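Local coordinates for protein exopolyphosphatase (PDB 1T6C) that probably hydrolyses phosphoanhydride bonds in polyphosphate or guanosine pentaphosphate, as a calcium-binding Ppx/GppA phosphatase with an actin-like fold, at residues P10-A15 with V82-A87; V24-A29 with I38-G43; K179-T184 with P255-S260. One frame throughout, in Å; residues are numbered along the deposited sequence. Where two conformers were deposited one is given.

Contact 1: residues P10-A15 with V82-A87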
ATOM      1  N   PRO A  10      -2.411  11.733  28.879  1.00 31.27           N
ATOM      2  CA  PRO A  10      -2.636  12.949  28.044  1.00 30.63           C
ATOM      3  C   PRO A  10      -2.589  12.599  26.558  1.00 28.66           C
ATOM      4  O   PRO A  10      -1.847  11.708  26.157  1.00 28.99           O
ATOM      5  CB  PRO A  10      -1.465  13.871  28.421  1.00 31.06           C
ATOM      6  CG  PRO A  10      -0.489  13.003  29.166  1.00 32.00           C
ATOM      7  CD  PRO A  10      -0.991  11.592  29.225  1.00 31.75           C
ATOM      8  N   ILE A  11      -3.392  13.292  25.771  1.00 27.01           N
ATOM      9  CA  ILE A  11      -3.401  13.108  24.330  1.00 25.43           C
ATOM     10  C   ILE A  11      -2.007  13.412  23.765  1.00 23.58           C
ATOM     11  O   ILE A  11      -1.357  14.365  24.172  1.00 22.56           O
ATOM     12  CB  ILE A  11      -4.463  14.048  23.686  1.00 26.30           C
ATOM     13  CG1 ILE A  11      -5.881  13.583  24.055  1.00 27.44           C
ATOM     14  CG2 ILE A  11      -4.295  14.121  22.165  1.00 26.32           C
ATOM     15  CD1 ILE A  11      -6.957  14.655  23.881  1.00 31.26           C
ATOM     16  N   MET A  12      -1.556  12.580  22.827  1.00 20.89           N
ATOM     17  CA  MET A  12      -0.324  12.837  22.109  1.00 19.26           C
ATOM     18  C   MET A  12      -0.652  12.812  20.620  1.00 17.15           C
ATOM     19  O   MET A  12      -1.483  12.036  20.164  1.00 17.07           O
ATOM     20  CB  MET A  12       0.712  11.756  22.424  1.00 20.25           C
ATOM     21  CG  MET A  12       1.958  11.881  21.621  1.00 23.01           C
ATOM     22  SD  MET A  12       3.259  10.815  22.162  1.00 27.80           S
ATOM     23  CE  MET A  12       3.659  11.550  23.804  1.00 30.96           C
ATOM     24  N   ARG A  13      -0.003  13.677  19.879  1.00 15.04           N
ATOM     25  CA  ARG A  13      -0.085  13.633  18.423  1.00 13.91           C
ATOM     26  C   ARG A  13       1.186  13.032  17.836  1.00 13.40           C
ATOM     27  O   ARG A  13       2.302  13.278  18.320  1.00 14.02           O
ATOM     28  CB  ARG A  13      -0.329  15.022  17.867  1.00 14.00           C
ATOM     29  CG  ARG A  13      -1.671  15.579  18.264  1.00 15.29           C
ATOM     30  CD  ARG A  13      -1.825  17.016  17.910  1.00 16.84           C
ATOM     31  NE  ARG A  13      -3.204  17.433  18.055  1.00 16.07           N
ATOM     32  CZ  ARG A  13      -3.607  18.655  17.793  1.00 15.96           C
ATOM     33  NH1 ARG A  13      -2.749  19.580  17.360  1.00 18.03           N
ATOM     34  NH2 ARG A  13      -4.876  18.966  17.929  1.00 17.89           N
ATOM     35  N   VAL A  14       1.013  12.238  16.773  1.00 11.88           N
ATOM     36  CA  VAL A  14       2.100  11.541  16.075  1.00 12.11           C
ATOM     37  C   VAL A  14       1.868  11.716  14.581  1.00 11.28           C
ATOM     38  O   VAL A  14       0.753  11.980  14.141  1.00 11.28           O
ATOM     39  CB  VAL A  14       2.186  10.036  16.488  1.00 12.37           C
ATOM     40  CG1 VAL A  14       2.434   9.956  17.988  1.00 13.48           C
ATOM     41  CG2 VAL A  14       0.966   9.258  16.101  1.00 14.30           C
ATOM     42  N   ALA A  15       2.933  11.627  13.809  1.00 10.75           N
ATOM     43  CA  ALA A  15       2.829  11.792  12.375  1.00  9.71           C
ATOM     44  C   ALA A  15       3.761  10.880  11.623  1.00  9.80           C
ATOM     45  O   ALA A  15       4.826  10.496  12.110  1.00 10.07           O
ATOM     46  CB  ALA A  15       3.150  13.192  12.001  1.00 10.48           C
ATOM     47  N   VAL A  82       3.116  18.158  17.058  1.00 13.89           N
ATOM     48  CA  VAL A  82       3.273  16.712  16.924  1.00 13.51           C
ATOM     49  C   VAL A  82       4.509  16.302  17.687  1.00 13.54           C
ATOM     50  O   VAL A  82       5.571  16.863  17.489  1.00 14.08           O
ATOM     51  CB  VAL A  82       3.401  16.304  15.442  1.00 13.59           C
ATOM     52  CG1 VAL A  82       3.719  14.815  15.340  1.00 14.27           C
ATOM     53  CG2 VAL A  82       2.145  16.690  14.671  1.00 13.15           C
ATOM     54  N   GLU A  83       4.359  15.352  18.584  1.00 13.21           N
ATOM     55  CA  GLU A  83       5.448  14.933  19.469  1.00 14.59           C
ATOM     56  C   GLU A  83       6.376  13.854  18.905  1.00 13.81           C
ATOM     57  O   GLU A  83       7.558  13.795  19.255  1.00 14.40           O
ATOM     58  CB  GLU A  83       4.848  14.510  20.800  1.00 16.09           C
ATOM     59  CG  GLU A  83       4.389  15.758  21.573  1.00 20.13           C
ATOM     60  CD  GLU A  83       3.879  15.458  22.970  1.00 24.71           C
ATOM     61  OE1 GLU A  83       4.709  15.279  23.897  1.00 29.93           O
ATOM     62  OE2 GLU A  83       2.654  15.414  23.132  1.00 26.89           O
ATOM     63  N   ARG A  84       5.847  12.998  18.030  1.00 13.22           N
ATOM     64  CA  ARG A  84       6.639  11.922  17.426  1.00 12.59           C
ATOM     65  C   ARG A  84       6.365  11.902  15.938  1.00 12.43           C
ATOM     66  O   ARG A  84       5.198  11.858  15.548  1.00 12.06           O
ATOM     67  CB  ARG A  84       6.308  10.552  18.016  1.00 13.18           C
ATOM     68  CG  ARG A  84       6.452  10.452  19.532  1.00 16.03           C
ATOM     69  CD  ARG A  84       6.241   9.038  20.076  1.00 20.89           C
ATOM     70  NE  ARG A  84       7.300   8.179  19.567  1.00 27.35           N
ATOM     71  CZ  ARG A  84       8.419   7.820  20.223  1.00 29.46           C
ATOM     72  NH1 ARG A  84       8.646   8.157  21.485  1.00 30.81           N
ATOM     73  NH2 ARG A  84       9.305   7.066  19.594  1.00 30.30           N
ATOM     74  N   VAL A  85       7.437  11.950  15.156  1.00 11.69           N
ATOM     75  CA  VAL A  85       7.390  12.000  13.694  1.00 12.17           C
ATOM     76  C   VAL A  85       8.353  10.952  13.149  1.00 11.97           C
ATOM     77  O   VAL A  85       9.514  10.877  13.592  1.00 13.06           O
ATOM     78  CB  VAL A  85       7.848  13.352  13.173  1.00 13.15           C
ATOM     79  CG1 VAL A  85       7.869  13.355  11.647  1.00 13.86           C
ATOM     80  CG2 VAL A  85       6.999  14.446  13.722  1.00 14.87           C
ATOM     81  N   LYS A  86       7.891  10.157  12.180  1.00 10.58           N
ATOM     82  CA  LYS A  86       8.721   9.177  11.497  1.00  9.94           C
ATOM     83  C   LYS A  86       8.513   9.375   9.998  1.00 10.09           C
ATOM     84  O   LYS A  86       7.379   9.391   9.511  1.00 11.02           O
ATOM     85  CB  LYS A  86       8.374   7.746  11.894  1.00 10.93           C
ATOM     86  CG  LYS A  86       9.100   6.659  11.151  1.00 13.28           C
ATOM     87  CD  LYS A  86      10.566   6.608  11.517  1.00 15.87           C
ATOM     88  CE  LYS A  86      11.353   5.726  10.592  1.00 17.38           C
ATOM     89  NZ  LYS A  86      12.737   5.527  11.134  1.00 18.85           N
ATOM     90  N   ALA A  87       9.596   9.585   9.290  1.00  9.86           N
ATOM     91  CA  ALA A  87       9.546   9.777   7.830  1.00  9.40           C
ATOM     92  C   ALA A  87      10.299   8.663   7.137  1.00  9.81           C
ATOM     93  O   ALA A  87      11.415   8.281   7.552  1.00 10.18           O
ATOM     94  CB  ALA A  87      10.124  11.086   7.473  1.00 10.03           C
TER
HETATM   95  O   HOH W   1       1.353  14.432  25.142  1.00 33.27           O
HETATM   96  O   HOH W   2       1.216  16.016  21.048  1.00 26.67           O
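V14 and A15 pair with R84 and V85 as parallel neighbours in a mixed five-stranded sheet, whose strand order 3-2-1-4-5 belongs to the actin-like fold. The two strand axes lie 9° from parallel. Backbone hydrogen bonds set the register: E83 N donates to R13 O (2.9 Å), while A15 uses both its polar atoms, its N reaching R84 O (2.9 Å) and its O taking K86 N (3.1 Å).

Apolar packing differs on the two faces. On the face of A15 and V85, V82 CG1, anti to its own backbone N (chi1 174°), lies 3.8 Å from A15 CB; I77 of helix 60-79 touches both V82 and V85. On the face of V14 and R84 these side chains run side by side, with V14 CG1 3.9 Å from R84 CB. M12 extends the row, its SD 4.0 Å from R84 CD, and the R84 guanidinium forms salt bridges with E308 and E312 of helix 300-313.

Two waters add polar links between the 10-15 segment and E83. E83 OE2 accepts from both, each 2.6 Å from this oxygen; one also donates to I11 O, and the other accepts the N-H of R13.

Contact 2: residues V24-A29 with I38-G43; sequences VRLTIA and IILERG
T27 and E41 face each other as a non-hydrogen-bonded pair in the middle of an antiparallel beta hairpin, strands 23-32 and 35-45, whose second strand is an outermost strand of the mixed sheet within this chain. The pairs L26 with R42 and I28 with L40 are hydrogen-bonded ones. L26 N donates to R42 O at 2.9 Å and R42 N donates back to L26 O, while I28 N donates to L40 O at 2.8 Å.

A classic beta bulge interrupts the ladder at I39 and L40, both of which face I28. I28 O therefore accepts twice, from I39 N at 2.9 Å and from L40 N at 3.2 Å. I39 CG1 takes the crowded position between its backbone N and carbonyl carbon (chi1 63°), which brings it 3.9 Å from I28 CG2. I28 and L40 lie side by side, pointing the same way, with I28 CD1 3.9 Å from L40 CD2. L40 CD2 also sits over one face of the R42 guanidinium, toward its rim, while R42 NH1 donates back to E41 O. Y73 of helix 60-79 touches both L26 and R42 on this face.

On the face of R25, T27 and E41, T27 and E41 again run side by side, methyl CG2 against CG at 4.1 Å, and L305 of helix 300-313 packs on T27 and A29. Two waters bridge the polar groups on this face. One bonds T27 OG1, donates to E41 OE2 and takes a weak bond from R25 NH2. A second, in the plane of the R25 guanidinium at its edge, accepts R25 NE and donates to R42 O. R301, a like charge, lies close to R25 NH1. With R25 NH2 4.9 Å from E41 OE2, the opposite charges are linked only weakly, through water, and their attraction is probably modest.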
ATOM      1  N   VAL A  24       4.318  12.451  -2.078  1.00 15.38           N
ATOM      2  CA  VAL A  24       4.837  12.656  -0.741  1.00 15.19           C
ATOM      3  C   VAL A  24       3.632  12.921   0.149  1.00 14.63           C
ATOM      4  O   VAL A  24       2.853  13.831  -0.112  1.00 14.72           O
ATOM      5  CB  VAL A  24       5.787  13.870  -0.709  1.00 16.35           C
ATOM      6  CG1 VAL A  24       6.426  14.038   0.670  1.00 16.46           C
ATOM      7  CG2 VAL A  24       6.870  13.724  -1.807  1.00 18.61           C
ATOM      8  N   ARG A  25       3.496  12.127   1.204  1.00 14.33           N
ATOM      9  CA  ARG A  25       2.263  12.132   2.005  1.00 13.81           C
ATOM     10  C   ARG A  25       2.525  12.285   3.477  1.00 13.87           C
ATOM     11  O   ARG A  25       3.484  11.702   3.984  1.00 14.32           O
ATOM     12  CB  ARG A  25       1.477  10.878   1.746  1.00 15.69           C
ATOM     13  CG  ARG A  25       0.889  10.878   0.319  1.00 17.54           C
ATOM     14  CD  ARG A  25       0.029   9.757  -0.003  1.00 22.46           C
ATOM     15  NE  ARG A  25      -1.169   9.761   0.803  1.00 24.93           N
ATOM     16  CZ  ARG A  25      -2.177   8.940   0.600  1.00 25.78           C
ATOM     17  NH1 ARG A  25      -2.143   8.076  -0.399  1.00 26.20           N
ATOM     18  NH2 ARG A  25      -3.229   9.005   1.399  1.00 30.44           N
ATOM     19  N   LEU A  26       1.671  13.070   4.119  1.00 11.66           N
ATOM     20  CA  LEU A  26       1.736  13.364   5.557  1.00 10.93           C
ATOM     21  C   LEU A  26       0.444  12.859   6.206  1.00 10.76           C
ATOM     22  O   LEU A  26      -0.657  13.079   5.689  1.00 10.56           O
ATOM     23  CB  LEU A  26       1.830  14.873   5.787  1.00 10.53           C
ATOM     24  CG  LEU A  26       1.655  15.359   7.234  1.00 12.68           C
ATOM     25  CD1 LEU A  26       2.826  14.900   8.122  1.00 12.05           C
ATOM     26  CD2 LEU A  26       1.464  16.877   7.287  1.00 13.18           C
ATOM     27  N   THR A  27       0.578  12.183   7.339  1.00 10.52           N
ATOM     28  CA  THR A  27      -0.539  11.749   8.147  1.00 11.17           C
ATOM     29  C   THR A  27      -0.297  12.119   9.612  1.00 11.82           C
ATOM     30  O   THR A  27       0.738  11.810  10.139  1.00 10.66           O
ATOM     31  CB  THR A  27      -0.743  10.210   8.026  1.00 12.52           C
ATOM     32  OG1 THR A  27      -0.785   9.816   6.639  1.00 13.72           O
ATOM     33  CG2 THR A  27      -2.077   9.793   8.659  1.00 14.04           C
ATOM     34  N   ILE A  28      -1.238  12.816  10.232  1.00 11.69           N
ATOM     35  CA  ILE A  28      -1.137  13.221  11.632  1.00 12.08           C
ATOM     36  C   ILE A  28      -2.290  12.566  12.357  1.00 12.55           C
ATOM     37  O   ILE A  28      -3.427  12.621  11.877  1.00 12.81           O
ATOM     38  CB  ILE A  28      -1.186  14.742  11.841  1.00 12.12           C
ATOM     39  CG1 ILE A  28      -0.082  15.466  11.051  1.00 12.84           C
ATOM     40  CG2 ILE A  28      -1.058  15.060  13.319  1.00 13.39           C
ATOM     41  CD1 ILE A  28      -0.032  16.972  11.243  1.00 13.68           C
ATOM     42  N   ALA A  29      -2.001  11.954  13.504  1.00 12.07           N
ATOM     43  CA  ALA A  29      -3.020  11.282  14.297  1.00 12.75           C
ATOM     44  C   ALA A  29      -2.908  11.761  15.736  1.00 12.74           C
ATOM     45  O   ALA A  29      -1.843  12.210  16.169  1.00 13.36           O
ATOM     46  CB  ALA A  29      -2.854   9.830  14.215  1.00 12.86           C
ATOM     47  N   ILE A  38      -7.113   9.784  13.002  1.00 15.76           N
ATOM     48  CA  ILE A  38      -6.400  10.616  12.048  1.00 16.20           C
ATOM     49  C   ILE A  38      -7.046  11.985  12.037  1.00 15.77           C
ATOM     50  O   ILE A  38      -8.253  12.097  11.848  1.00 16.92           O
ATOM     51  CB  ILE A  38      -6.503   9.989  10.614  0.65 15.49           C
ATOM     52  CG1 ILE A  38      -6.173   8.485  10.625  0.65 16.62           C
ATOM     53  CG2 ILE A  38      -5.628  10.750   9.649  0.65 15.65           C
ATOM     54  CD1 ILE A  38      -4.921   8.115  11.365  0.65 15.92           C
ATOM     55  N   ILE A  39      -6.241  13.023  12.208  1.00 14.09           N
ATOM     56  CA  ILE A  39      -6.726  14.400  12.265  1.00 14.46           C
ATOM     57  C   ILE A  39      -6.249  15.306  11.136  1.00 15.00           C
ATOM     58  O   ILE A  39      -6.794  16.383  10.928  1.00 14.12           O
ATOM     59  CB  ILE A  39      -6.401  15.013  13.642  1.00 14.57           C
ATOM     60  CG1 ILE A  39      -4.887  15.087  13.877  1.00 13.68           C
ATOM     61  CG2 ILE A  39      -7.081  14.181  14.745  1.00 17.39           C
ATOM     62  CD1 ILE A  39      -4.507  15.911  15.055  1.00 14.59           C
ATOM     63  N   LEU A  40      -5.232  14.870  10.399  1.00 13.89           N
ATOM     64  CA  LEU A  40      -4.803  15.609   9.239  1.00 14.45           C
ATOM     65  C   LEU A  40      -4.092  14.698   8.263  1.00 14.58           C
ATOM     66  O   LEU A  40      -3.316  13.864   8.661  1.00 13.86           O
ATOM     67  CB  LEU A  40      -3.895  16.769   9.616  1.00 15.45           C
ATOM     68  CG  LEU A  40      -3.754  17.790   8.489  1.00 18.16           C
ATOM     69  CD1 LEU A  40      -4.818  18.874   8.644  1.00 20.07           C
ATOM     70  CD2 LEU A  40      -2.416  18.404   8.502  1.00 21.26           C
ATOM     71  N   GLU A  41      -4.374  14.880   6.980  1.00 13.88           N
ATOM     72  CA  GLU A  41      -3.655  14.191   5.917  1.00 14.17           C
ATOM     73  C   GLU A  41      -3.372  15.175   4.816  1.00 13.98           C
ATOM     74  O   GLU A  41      -4.244  15.998   4.497  1.00 14.15           O
ATOM     75  CB  GLU A  41      -4.469  13.022   5.345  1.00 14.35           C
ATOM     76  CG  GLU A  41      -4.677  11.909   6.352  1.00 16.75           C
ATOM     77  CD  GLU A  41      -5.763  10.951   5.963  1.00 21.23           C
ATOM     78  OE1 GLU A  41      -6.956  11.367   5.994  1.00 23.75           O
ATOM     79  OE2 GLU A  41      -5.431   9.773   5.675  1.00 19.95           O
ATOM     80  N   ARG A  42      -2.167  15.107   4.242  1.00 14.11           N
ATOM     81  CA  ARG A  42      -1.821  15.849   3.031  1.00 14.26           C
ATOM     82  C   ARG A  42      -1.119  14.934   2.038  1.00 14.91           C
ATOM     83  O   ARG A  42      -0.468  13.945   2.395  1.00 15.09           O
ATOM     84  CB  ARG A  42      -0.870  17.023   3.331  1.00 14.04           C
ATOM     85  CG  ARG A  42      -1.444  18.109   4.158  1.00 15.28           C
ATOM     86  CD  ARG A  42      -2.487  18.922   3.396  1.00 15.76           C
ATOM     87  NE  ARG A  42      -3.048  20.024   4.165  1.00 17.37           N
ATOM     88  CZ  ARG A  42      -4.121  19.930   4.941  1.00 15.00           C
ATOM     89  NH1 ARG A  42      -4.742  18.781   5.041  1.00 14.64           N
ATOM     90  NH2 ARG A  42      -4.580  20.983   5.599  1.00 18.08           N
ATOM     91  N   GLY A  43      -1.238  15.269   0.762  1.00 14.96           N
ATOM     92  CA  GLY A  43      -0.606  14.517  -0.290  1.00 15.55           C
ATOM     93  C   GLY A  43      -0.207  15.481  -1.379  1.00 16.22           C
ATOM     94  O   GLY A  43      -0.969  16.396  -1.706  1.00 18.11           O
TER
HETATM   95  O   HOH W   3      -2.744   9.581   4.707  1.00 24.40           O
HETATM   96  O   HOH W   4      -1.832  11.448   3.130  1.00 24.84           O

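Contact 3: residues K179-T184 with P255-S260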
ATOM      1  N   LYS A 179      -1.259  -8.361 -23.519  1.00 13.38           N
ATOM      2  CA  LYS A 179      -0.913  -7.631 -24.733  1.00 13.81           C
ATOM      3  C   LYS A 179      -2.154  -7.018 -25.393  1.00 15.11           C
ATOM      4  O   LYS A 179      -2.023  -5.999 -26.064  1.00 16.44           O
ATOM      5  CB  LYS A 179      -0.159  -8.497 -25.742  1.00 14.80           C
ATOM      6  CG  LYS A 179       1.041  -9.268 -25.177  1.00 15.94           C
ATOM      7  CD  LYS A 179       2.092  -8.354 -24.645  1.00 15.62           C
ATOM      8  CE  LYS A 179       3.327  -9.138 -24.209  1.00 15.73           C
ATOM      9  NZ  LYS A 179       4.335  -8.249 -23.554  1.00 14.98           N
ATOM     10  N   GLN A 180      -3.323  -7.633 -25.194  1.00 13.68           N
ATOM     11  CA  GLN A 180      -4.605  -7.040 -25.606  1.00 14.40           C
ATOM     12  C   GLN A 180      -5.286  -6.346 -24.432  1.00 13.48           C
ATOM     13  O   GLN A 180      -5.032  -6.667 -23.266  1.00 12.61           O
ATOM     14  CB  GLN A 180      -5.518  -8.109 -26.183  0.66 14.47           C
ATOM     15  CG  GLN A 180      -4.917  -8.818 -27.385  0.66 19.20           C
ATOM     16  CD  GLN A 180      -5.423  -8.259 -28.673  0.66 23.92           C
ATOM     17  OE1 GLN A 180      -4.971  -7.205 -29.124  0.66 26.43           O
ATOM     18  NE2 GLN A 180      -6.396  -8.944 -29.267  0.66 26.38           N
ATOM     19  N   ASP A 181      -6.161  -5.401 -24.753  1.00 13.29           N
ATOM     20  CA  ASP A 181      -6.905  -4.667 -23.743  1.00 12.67           C
ATOM     21  C   ASP A 181      -8.397  -4.766 -24.021  1.00 12.45           C
ATOM     22  O   ASP A 181      -8.882  -4.095 -24.930  1.00 13.26           O
ATOM     23  CB  ASP A 181      -6.447  -3.220 -23.757  1.00 12.81           C
ATOM     24  CG  ASP A 181      -7.129  -2.377 -22.723  1.00 15.02           C
ATOM     25  OD1 ASP A 181      -7.943  -2.888 -21.910  1.00 13.10           O
ATOM     26  OD2 ASP A 181      -6.868  -1.166 -22.625  1.00 16.70           O
ATOM     27  N   PRO A 182      -9.135  -5.609 -23.294  1.00 11.73           N
ATOM     28  CA  PRO A 182      -8.630  -6.436 -22.198  1.00 11.74           C
ATOM     29  C   PRO A 182      -7.945  -7.699 -22.717  1.00 11.26           C
ATOM     30  O   PRO A 182      -8.005  -7.994 -23.934  1.00 11.42           O
ATOM     31  CB  PRO A 182      -9.905  -6.812 -21.455  1.00 11.70           C
ATOM     32  CG  PRO A 182     -10.940  -6.835 -22.510  1.00 12.56           C
ATOM     33  CD  PRO A 182     -10.572  -5.843 -23.554  1.00 11.78           C
ATOM     34  N   PRO A 183      -7.272  -8.440 -21.838  1.00 11.22           N
ATOM     35  CA  PRO A 183      -6.483  -9.590 -22.285  1.00 10.91           C
ATOM     36  C   PRO A 183      -7.337 -10.701 -22.877  1.00 11.64           C
ATOM     37  O   PRO A 183      -8.522 -10.822 -22.593  1.00 12.47           O
ATOM     38  CB  PRO A 183      -5.753 -10.042 -21.025  1.00 11.21           C
ATOM     39  CG  PRO A 183      -6.549  -9.475 -19.888  1.00 11.89           C
ATOM     40  CD  PRO A 183      -7.118  -8.207 -20.388  1.00 10.47           C
ATOM     41  N   THR A 184      -6.712 -11.512 -23.713  1.00 12.24           N
ATOM     42  CA  THR A 184      -7.361 -12.712 -24.204  1.00 12.50           C
ATOM     43  C   THR A 184      -7.395 -13.737 -23.097  1.00 12.92           C
ATOM     44  O   THR A 184      -6.667 -13.624 -22.110  1.00 12.66           O
ATOM     45  CB  THR A 184      -6.615 -13.300 -25.416  1.00 12.54           C
ATOM     46  OG1 THR A 184      -5.326 -13.775 -25.017  1.00 13.55           O
ATOM     47  CG2 THR A 184      -6.343 -12.277 -26.488  1.00 15.33           C
ATOM     48  N   PRO A 255     -12.901  -3.256 -21.706  1.00 11.80           N
ATOM     49  CA  PRO A 255     -11.710  -2.511 -22.093  1.00 12.23           C
ATOM     50  C   PRO A 255     -11.361  -1.470 -21.025  1.00 12.40           C
ATOM     51  O   PRO A 255     -12.236  -0.876 -20.423  1.00 12.49           O
ATOM     52  CB  PRO A 255     -12.129  -1.838 -23.398  1.00 13.49           C
ATOM     53  CG  PRO A 255     -13.313  -2.573 -23.892  1.00 14.12           C
ATOM     54  CD  PRO A 255     -13.991  -3.090 -22.684  1.00 12.43           C
ATOM     55  N   SER A 256     -10.074  -1.237 -20.823  1.00 12.55           N
ATOM     56  CA  SER A 256      -9.625  -0.398 -19.718  1.00 12.93           C
ATOM     57  C   SER A 256     -10.274   0.981 -19.705  1.00 13.19           C
ATOM     58  O   SER A 256     -10.648   1.474 -18.645  1.00 13.33           O
ATOM     59  CB  SER A 256      -8.098  -0.251 -19.687  1.00 13.44           C
ATOM     60  OG  SER A 256      -7.593   0.406 -20.836  1.00 14.59           O
ATOM     61  N   GLU A 257     -10.415   1.595 -20.877  1.00 13.06           N
ATOM     62  CA  GLU A 257     -10.975   2.939 -20.976  1.00 14.57           C
ATOM     63  C   GLU A 257     -12.440   3.029 -20.572  1.00 15.13           C
ATOM     64  O   GLU A 257     -12.914   4.115 -20.228  1.00 16.68           O
ATOM     65  CB  GLU A 257     -10.806   3.507 -22.392  1.00 15.53           C
ATOM     66  CG  GLU A 257      -9.422   3.358 -22.995  1.00 18.51           C
ATOM     67  CD  GLU A 257      -9.298   2.184 -23.956  1.00 20.49           C
ATOM     68  OE1 GLU A 257      -9.871   1.103 -23.668  1.00 15.87           O
ATOM     69  OE2 GLU A 257      -8.626   2.350 -25.000  1.00 23.26           O
ATOM     70  N   GLU A 258     -13.139   1.890 -20.539  1.00 13.42           N
ATOM     71  CA  GLU A 258     -14.539   1.814 -20.158  1.00 14.12           C
ATOM     72  C   GLU A 258     -14.722   1.506 -18.683  1.00 12.75           C
ATOM     73  O   GLU A 258     -15.781   1.716 -18.136  1.00 12.81           O
ATOM     74  CB  GLU A 258     -15.197   0.736 -21.036  1.00 13.93           C
ATOM     75  CG  GLU A 258     -16.638   0.416 -20.757  1.00 17.08           C
ATOM     76  CD  GLU A 258     -17.620   1.529 -21.056  1.00 21.76           C
ATOM     77  OE1 GLU A 258     -17.248   2.529 -21.742  1.00 23.48           O
ATOM     78  OE2 GLU A 258     -18.774   1.386 -20.573  1.00 23.59           O
ATOM     79  N   ARG A 259     -13.676   1.010 -18.019  1.00 11.80           N
ATOM     80  CA  ARG A 259     -13.833   0.498 -16.668  1.00 12.08           C
ATOM     81  C   ARG A 259     -14.299   1.585 -15.689  1.00 12.79           C
ATOM     82  O   ARG A 259     -15.179   1.312 -14.889  1.00 14.92           O
ATOM     83  CB  ARG A 259     -12.555  -0.179 -16.181  1.00 11.50           C
ATOM     84  CG  ARG A 259     -12.288  -1.465 -16.891  1.00 11.44           C
ATOM     85  CD  ARG A 259     -10.983  -2.114 -16.492  1.00 12.63           C
ATOM     86  NE  ARG A 259     -10.764  -3.331 -17.264  1.00 10.87           N
ATOM     87  CZ  ARG A 259      -9.600  -3.952 -17.373  1.00 11.75           C
ATOM     88  NH1 ARG A 259      -8.543  -3.503 -16.709  1.00 10.93           N
ATOM     89  NH2 ARG A 259      -9.500  -5.065 -18.108  1.00 12.37           N
ATOM     90  N   SER A 260     -13.679   2.766 -15.722  1.00 14.21           N
ATOM     91  CA  SER A 260     -14.046   3.825 -14.764  1.00 15.19           C
ATOM     92  C   SER A 260     -15.367   4.458 -15.150  1.00 15.48           C
ATOM     93  O   SER A 260     -16.003   5.129 -14.341  1.00 15.69           O
ATOM     94  CB  SER A 260     -12.982   4.923 -14.704  0.50 15.78           C
ATOM     95  OG  SER A 260     -11.700   4.426 -14.365  0.50 18.84           O
TER
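The backbones of D181-P182 and P255-S256 meet at the corner where an irregular loop, kinked by a cis peptide bond before P182, comes up to the start of helix 256-262, the CA atoms of P182 and P255 being 5.0 Å apart. The carboxylate of D181 carries the contact. Its CG is anti to the backbone N (chi1 -178°), and from there the two oxygens grip S256 twice: OD1 accepts S256 N at 2.9 Å, on the syn side and 26° out of the carboxylate plane, while S256 OG donates to OD2 in a very short bond of 2.5 Å. One oxygen thus serves the main chain and the other the hydroxyl, which fixes the rotation of the carboxylate.

Beside these two bonds the prolines pack, P182 CD lying 3.8 Å from P255 CA. P182 CB also comes up obliquely to the guanidinium of R259, 3.8 Å from NH2; that group is held chiefly by backbone oxygens, NH1 by A271 O and NE by I254 O. An alanine in place of D181 would probably leave both S256 N and S256 OG without their acceptors here and so weaken the tie between loop and helix.

The negative charge is likely to be favoured by the helix N-terminus and by the nearby R259, although E257 OE1, 3.9 Å from D181 OD2, would probably work against it.

Contacts 1 and 2 are parts of one sheet, their centres 12 Å apart. Strand 12-19 pairs on one side with strand 84-89 and on the other with strand 23-32, V14 O lying 2.8 Å from A29 N in a probable hydrogen bond. Along the chain the hairpin of contact 2 falls between the two segments of contact 1, and helix 60-79 follows it before strand 84-89. Contact 3 comes later, on the opposite side of the chain's centre from contact 1, their centres about 44 Å apart. It joins a peripheral loop and helix; strands 139-146 and 149-156 of the second, six-stranded sheet carry the calcium ligands, consistent with a two-lobed actin-like fold.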